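Local coordinates for S-M checkpoint control protein rad4 (Schizosaccharomyces pombe, PDB 4BMD), which acts as a BRCT-repeat adaptor essential for DNA replication and for the checkpoint control that couples S phase to mitosis, the BRCT3 and BRCT4 pair being the part seen here, at residues E78-Y83 / G119-H124; F107-H113 / L132-E138. One frame throughout, in Å; residues are numbered along the deposited sequence.

Contact 1: E78-Y83 / G119-H124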
loop_
_atom_site.group_PDB
_atom_site.type_symbol
_atom_site.label_atom_id
_atom_site.label_comp_id
_atom_site.label_asym_id
_atom_site.label_seq_id
_atom_site.Cartn_x
_atom_site.Cartn_y
_atom_site.Cartn_z
ATOM N N GLU A 78 5.462 -8.764 -4.459
ATOM C CA GLU A 78 4.888 -9.561 -3.381
ATOM C C GLU A 78 3.448 -9.960 -3.688
ATOM O O GLU A 78 3.028 -11.076 -3.382
ATOM C CB GLU A 78 4.953 -8.796 -2.059
ATOM C CG GLU A 78 6.359 -8.389 -1.649
ATOM C CD GLU A 78 6.384 -7.599 -0.355
ATOM O OE1 GLU A 78 5.321 -7.474 0.289
ATOM O OE2 GLU A 78 7.468 -7.100 0.017
ATOM N N ARG A 79 2.696 -9.046 -4.292
ATOM C CA ARG A 79 1.318 -9.327 -4.678
ATOM C C ARG A 79 1.264 -10.381 -5.774
ATOM O O ARG A 79 0.380 -11.237 -5.778
ATOM C CB ARG A 79 0.610 -8.053 -5.145
ATOM C CG ARG A 79 0.147 -7.148 -4.017
ATOM C CD ARG A 79 -0.623 -5.956 -4.558
ATOM N NE ARG A 79 -1.697 -6.363 -5.461
ATOM C CZ ARG A 79 -2.935 -6.647 -5.070
ATOM N NH1 ARG A 79 -3.262 -6.569 -3.787
ATOM N NH2 ARG A 79 -3.848 -7.009 -5.961
ATOM N N CYS A 80 2.214 -10.313 -6.701
ATOM C CA CYS A 80 2.283 -11.268 -7.800
ATOM C C CYS A 80 2.546 -12.685 -7.303
ATOM O O CYS A 80 2.037 -13.651 -7.868
ATOM C CB CYS A 80 3.357 -10.855 -8.811
ATOM S SG CYS A 80 2.880 -9.484 -9.891
ATOM N N LEU A 81 3.339 -12.803 -6.245
ATOM C CA LEU A 81 3.667 -14.106 -5.678
ATOM C C LEU A 81 2.541 -14.630 -4.792
ATOM O O LEU A 81 2.308 -15.837 -4.721
ATOM C CB LEU A 81 4.965 -14.024 -4.872
ATOM C CG LEU A 81 6.205 -13.523 -5.611
ATOM C CD1 LEU A 81 7.400 -13.503 -4.675
ATOM C CD2 LEU A 81 6.493 -14.381 -6.835
ATOM N N TYR A 82 1.849 -13.716 -4.120
ATOM C CA TYR A 82 0.777 -14.078 -3.199
ATOM C C TYR A 82 -0.391 -14.730 -3.931
ATOM O O TYR A 82 -0.957 -15.716 -3.459
ATOM C CB TYR A 82 0.295 -12.842 -2.434
ATOM C CG TYR A 82 -0.642 -13.146 -1.283
ATOM C CD1 TYR A 82 -0.148 -13.377 -0.005
ATOM C CD2 TYR A 82 -2.018 -13.194 -1.473
ATOM C CE1 TYR A 82 -0.998 -13.652 1.051
ATOM C CE2 TYR A 82 -2.875 -13.467 -0.423
ATOM C CZ TYR A 82 -2.360 -13.696 0.836
ATOM O OH TYR A 82 -3.209 -13.969 1.885
ATOM N N TYR A 83 -0.747 -14.177 -5.086
ATOM C CA TYR A 83 -1.863 -14.695 -5.869
ATOM C C TYR A 83 -1.379 -15.496 -7.075
ATOM O O TYR A 83 -2.183 -15.972 -7.878
ATOM C CB TYR A 83 -2.780 -13.556 -6.315
ATOM C CG TYR A 83 -3.344 -12.747 -5.168
ATOM C CD1 TYR A 83 -4.494 -13.153 -4.506
ATOM C CD2 TYR A 83 -2.722 -11.579 -4.746
ATOM C CE1 TYR A 83 -5.013 -12.417 -3.456
ATOM C CE2 TYR A 83 -3.232 -10.837 -3.699
ATOM C CZ TYR A 83 -4.377 -11.261 -3.057
ATOM O OH TYR A 83 -4.887 -10.523 -2.013
ATOM N N GLY A 119 -4.898 -10.849 4.866
ATOM C CA GLY A 119 -3.722 -11.285 4.134
ATOM C C GLY A 119 -2.706 -10.208 3.807
ATOM O O GLY A 119 -2.324 -9.413 4.666
ATOM N N GLU A 120 -2.271 -10.190 2.551
ATOM C CA GLU A 120 -1.229 -9.274 2.105
ATOM C C GLU A 120 -1.705 -7.826 2.054
ATOM O O GLU A 120 -0.921 -6.902 2.268
ATOM C CB GLU A 120 -0.682 -9.706 0.738
ATOM C CG GLU A 120 -1.737 -9.855 -0.355
ATOM C CD GLU A 120 -2.056 -8.547 -1.056
ATOM O OE1 GLU A 120 -1.209 -7.628 -1.023
ATOM O OE2 GLU A 120 -3.154 -8.437 -1.643
ATOM N N GLU A 121 -2.990 -7.633 1.767
ATOM C CA GLU A 121 -3.542 -6.288 1.668
ATOM C C GLU A 121 -3.513 -5.602 3.027
ATOM O O GLU A 121 -3.172 -4.424 3.127
ATOM C CB GLU A 121 -4.969 -6.314 1.117
ATOM C CG GLU A 121 -5.516 -4.930 0.794
ATOM C CD GLU A 121 -6.941 -4.963 0.281
ATOM O OE1 GLU A 121 -7.649 -5.958 0.547
ATOM O OE2 GLU A 121 -7.352 -3.993 -0.391
ATOM N N LEU A 122 -3.864 -6.350 4.068
ATOM C CA LEU A 122 -3.826 -5.838 5.434
ATOM C C LEU A 122 -2.405 -5.475 5.840
ATOM O O LEU A 122 -2.168 -4.416 6.422
ATOM C CB LEU A 122 -4.394 -6.871 6.409
ATOM C CG LEU A 122 -4.220 -6.560 7.897
ATOM C CD1 LEU A 122 -4.913 -5.258 8.268
ATOM C CD2 LEU A 122 -4.741 -7.708 8.745
ATOM N N SER A 123 -1.465 -6.361 5.527
ATOM C CA SER A 123 -0.063 -6.158 5.872
ATOM C C SER A 123 0.513 -4.921 5.190
ATOM O O SER A 123 1.187 -4.111 5.825
ATOM C CB SER A 123 0.760 -7.393 5.502
ATOM O OG SER A 123 2.119 -7.224 5.865
ATOM N N HIS A 124 0.242 -4.780 3.896
ATOM C CA HIS A 124 0.718 -3.632 3.133
ATOM C C HIS A 124 0.054 -2.337 3.590
ATOM O O HIS A 124 0.681 -1.278 3.602
ATOM C CB HIS A 124 0.475 -3.843 1.638
ATOM C CG HIS A 124 1.337 -4.906 1.029
ATOM N ND1 HIS A 124 0.958 -5.625 -0.083
ATOM C CD2 HIS A 124 2.562 -5.365 1.376
ATOM C CE1 HIS A 124 1.911 -6.487 -0.394
ATOM N NE2 HIS A 124 2.897 -6.349 0.477
HETATM O O HOH W 1 -1.962 -4.959 -1.283
HETATM O O HOH W 2 -4.880 -10.288 0.637
#
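This contact joins two tandem BRCT domains: helix 74-82 is the last helix of the BRCT3 fold, after its strand 71-73, and helix 119-131 is the first crossover helix of BRCT4. The segments run nearly antiparallel, at 159°, but their axes stay 10.8 Å apart, so long polar side chains rather than interlocking apolar ones span the gap; they bury 323 Å² in all. Charge and hydrogen bonding centre on Glu120, folded back with chi1 and chi2 both p. Its OE2 forms a salt bridge with Arg79 NH1 at 2.8 Å and accepts a hydrogen bond from Tyr83 OH at 2.7 Å, so one carboxylate oxygen serves both the last turn of the helix and the residue just beyond it. The Arg79 guanidinium also makes a cation-pi contact with Phe87. A second polar link lies one turn further along helix 119-131, a His-carboxylate hydrogen bond in which His124 NE2 donates to Glu78 OE1 at 2.7 Å; the same imidazole stacks on Trp75, one turn before Glu78. Apolar contact is slight. Glu120 CG sits over the face of the Tyr82 ring, 3.6 Å from its centroid, a CH-pi contact, while Tyr82 OH comes to 3.5 Å from Gly119 CA. A side chain on Gly119 would clash with that hydroxyl, and the positive phi there also favours glycine. Two waters add bridges: water 2 donates to Tyr83 OH at 2.7 Å, and water 1 accepts from Arg79 NH1 at 3.2 Å and donates to Glu120 OE1 at 2.8 Å.

Contact 2: F107-H113 / L132-E138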
loop_
_atom_site.group_PDB
_atom_site.type_symbol
_atom_site.label_atom_id
_atom_site.label_comp_id
_atom_site.label_asym_id
_atom_site.label_seq_id
_atom_site.Cartn_x
_atom_site.Cartn_y
_atom_site.Cartn_z
ATOM N N PHE A 107 -1.235 12.864 8.735
ATOM C CA PHE A 107 -1.544 11.584 9.369
ATOM C C PHE A 107 -0.981 11.500 10.782
ATOM O O PHE A 107 -1.341 10.606 11.548
ATOM C CB PHE A 107 -1.009 10.416 8.537
ATOM C CG PHE A 107 -1.831 10.109 7.318
ATOM C CD1 PHE A 107 -2.942 9.287 7.405
ATOM C CD2 PHE A 107 -1.486 10.633 6.084
ATOM C CE1 PHE A 107 -3.700 8.999 6.287
ATOM C CE2 PHE A 107 -2.238 10.348 4.961
ATOM C CZ PHE A 107 -3.347 9.530 5.062
ATOM N N ASN A 108 -0.093 12.430 11.119
ATOM C CA ASN A 108 0.549 12.444 12.429
ATOM C C ASN A 108 -0.439 12.575 13.582
ATOM O O ASN A 108 -1.308 13.447 13.574
ATOM C CB ASN A 108 1.587 13.565 12.503
ATOM C CG ASN A 108 3.003 13.040 12.609
ATOM O OD1 ASN A 108 3.674 12.827 11.599
ATOM N ND2 ASN A 108 3.463 12.826 13.835
ATOM N N GLY A 109 -0.300 11.698 14.573
ATOM C CA GLY A 109 -1.152 11.730 15.747
ATOM C C GLY A 109 -2.422 10.919 15.587
ATOM O O GLY A 109 -3.127 10.656 16.560
ATOM N N LEU A 110 -2.718 10.521 14.354
ATOM C CA LEU A 110 -3.927 9.757 14.073
ATOM C C LEU A 110 -3.776 8.286 14.438
ATOM O O LEU A 110 -2.900 7.592 13.925
ATOM C CB LEU A 110 -4.321 9.885 12.600
ATOM C CG LEU A 110 -4.752 11.269 12.110
ATOM C CD1 LEU A 110 -5.141 11.213 10.642
ATOM C CD2 LEU A 110 -5.900 11.808 12.952
ATOM N N SER A 111 -4.639 7.821 15.335
ATOM C CA SER A 111 -4.670 6.414 15.708
ATOM C C SER A 111 -5.730 5.689 14.886
ATOM O O SER A 111 -6.915 6.015 14.953
ATOM C CB SER A 111 -4.947 6.257 17.204
ATOM O OG SER A 111 -6.143 6.922 17.574
ATOM N N ILE A 112 -5.297 4.706 14.102
ATOM C CA ILE A 112 -6.198 4.017 13.184
ATOM C C ILE A 112 -6.264 2.511 13.424
ATOM O O ILE A 112 -5.237 1.852 13.583
ATOM C CB ILE A 112 -5.787 4.265 11.713
ATOM C CG1 ILE A 112 -5.592 5.760 11.453
ATOM C CG2 ILE A 112 -6.818 3.684 10.755
ATOM C CD1 ILE A 112 -5.196 6.088 10.028
ATOM N N HIS A 113 -7.482 1.976 13.449
ATOM C CA HIS A 113 -7.689 0.535 13.501
ATOM C C HIS A 113 -8.379 0.066 12.225
ATOM O O HIS A 113 -9.329 0.694 11.758
ATOM C CB HIS A 113 -8.520 0.141 14.724
ATOM C CG HIS A 113 -8.852 -1.317 14.779
ATOM N ND1 HIS A 113 -7.892 -2.293 14.934
ATOM C CD2 HIS A 113 -10.036 -1.966 14.683
ATOM C CE1 HIS A 113 -8.470 -3.481 14.937
ATOM N NE2 HIS A 113 -9.772 -3.311 14.786
ATOM N N LEU A 132 3.278 6.807 6.397
ATOM C CA LEU A 132 2.558 8.045 6.119
ATOM C C LEU A 132 2.392 8.900 7.372
ATOM O O LEU A 132 1.907 10.028 7.298
ATOM C CB LEU A 132 1.196 7.753 5.488
ATOM C CG LEU A 132 1.227 7.333 4.018
ATOM C CD1 LEU A 132 -0.159 6.925 3.558
ATOM C CD2 LEU A 132 1.780 8.451 3.145
ATOM N N GLY A 133 2.789 8.360 8.521
ATOM C CA GLY A 133 2.816 9.129 9.751
ATOM C C GLY A 133 1.761 8.745 10.771
ATOM O O GLY A 133 1.721 9.302 11.867
ATOM N N ALA A 134 0.906 7.793 10.417
ATOM C CA ALA A 134 -0.161 7.369 11.315
ATOM C C ALA A 134 0.285 6.225 12.218
ATOM O O ALA A 134 1.307 5.585 11.972
ATOM C CB ALA A 134 -1.396 6.969 10.520
ATOM N N VAL A 135 -0.489 5.976 13.269
ATOM C CA VAL A 135 -0.228 4.858 14.164
ATOM C C VAL A 135 -1.330 3.817 14.033
ATOM O O VAL A 135 -2.487 4.081 14.360
ATOM C CB VAL A 135 -0.138 5.313 15.632
ATOM C CG1 VAL A 135 0.003 4.110 16.549
ATOM C CG2 VAL A 135 1.028 6.271 15.820
ATOM N N VAL A 136 -0.968 2.636 13.547
ATOM C CA VAL A 136 -1.935 1.564 13.352
ATOM C C VAL A 136 -2.042 0.683 14.592
ATOM O O VAL A 136 -1.043 0.157 15.079
ATOM C CB VAL A 136 -1.568 0.691 12.142
ATOM C CG1 VAL A 136 -2.630 -0.377 11.920
ATOM C CG2 VAL A 136 -1.406 1.555 10.903
ATOM N N HIS A 137 -3.260 0.527 15.097
ATOM C CA HIS A 137 -3.503 -0.278 16.287
ATOM C C HIS A 137 -4.076 -1.647 15.936
ATOM O O HIS A 137 -4.979 -1.760 15.106
ATOM C CB HIS A 137 -4.436 0.458 17.249
ATOM C CG HIS A 137 -3.768 1.563 18.006
ATOM N ND1 HIS A 137 -3.525 1.495 19.361
ATOM C CD2 HIS A 137 -3.282 2.758 17.597
ATOM C CE1 HIS A 137 -2.924 2.605 19.755
ATOM N NE2 HIS A 137 -2.765 3.387 18.703
ATOM N N GLU A 138 -3.549 -2.681 16.580
ATOM C CA GLU A 138 -3.980 -4.049 16.315
ATOM C C GLU A 138 -5.396 -4.310 16.814
ATOM O O GLU A 138 -6.070 -5.223 16.337
ATOM C CB GLU A 138 -3.007 -5.049 16.946
ATOM C CG GLU A 138 -1.611 -5.025 16.341
ATOM C CD GLU A 138 -1.585 -5.513 14.904
ATOM O OE1 GLU A 138 -2.511 -6.253 14.507
ATOM O OE2 GLU A 138 -0.638 -5.156 14.172
HETATM O O HOH W 3 1.142 9.486 14.453
#
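Phe107, Ile112, Leu132 and Ala134 form the apolar centre of this contact, which lies in a beta-alpha-beta unit of BRCT4 whose strands 111-115 and 135-137 pair in parallel and whose helix 119-131 makes the crossover. Leu132 CB lies over one face of the Phe107 ring, 4.0 Å from CD2; Ala134 CB is 4.0 Å from Phe107 CB and 3.9 Å from Ile112 CD1. Helix 177-185 meets Phe107 and Leu132, while Ile112 and Val136, on the same sheet face, pack against Leu129 of the crossover helix. Two glycines shape the approaches to the strands. Gly133 ends helix 119-131 in a Schellman motif, and Gly109 occupies the type II turn from Phe107 to Leu110; both have positive phi at angles that call for glycine. Water 3 joins these bends, accepting from Gly109 N at 2.6 Å and donating to Gly133 O at 2.7 Å. Between the strands, the parallel ladder alternates in direction: Val135 N donates to Leu110 O at 3.0 Å, Ile112 N to Val135 O at 2.9 Å, and His137 N to Ile112 O at 2.8 Å. Ser111, Val135 and His137 occupy the other face, with Ser111 CB 3.9 Å from His137 CD2; Ser111 OG accepts a hydrogen bond from Ser145 N. Beyond lies the polar edge, where Glu138 is salt-bridged to Lys126 of the crossover helix and a side chain bonds to the neighbouring backbone just past the ladder: His113 ND1 donates to His137 O at 3.0 Å, nearly straight at 177°.

Overall arrangement
Helix 119-131 connects the two contacts. Its first two turns meet BRCT3 in contact 1, and its last turn leads into Leu132 and Gly133 of contact 2; the strand that precedes it, 111-115, also belongs to contact 2. The segments therefore alternate along the chain, with 107-113 coming between the two halves of contact 1. The centres lie 21 Å apart and the nearest atoms about 6 Å, without touching. Contact 1 is a polar, partly hydrated interface between domains, whereas contact 2 lies within BRCT4, pairing its outermost strand 135-137 with the inner strand 111-115. One crossover helix thus links the BRCT4 sheet to the last helix of BRCT3, 74-82, and Tyr83 beyond it.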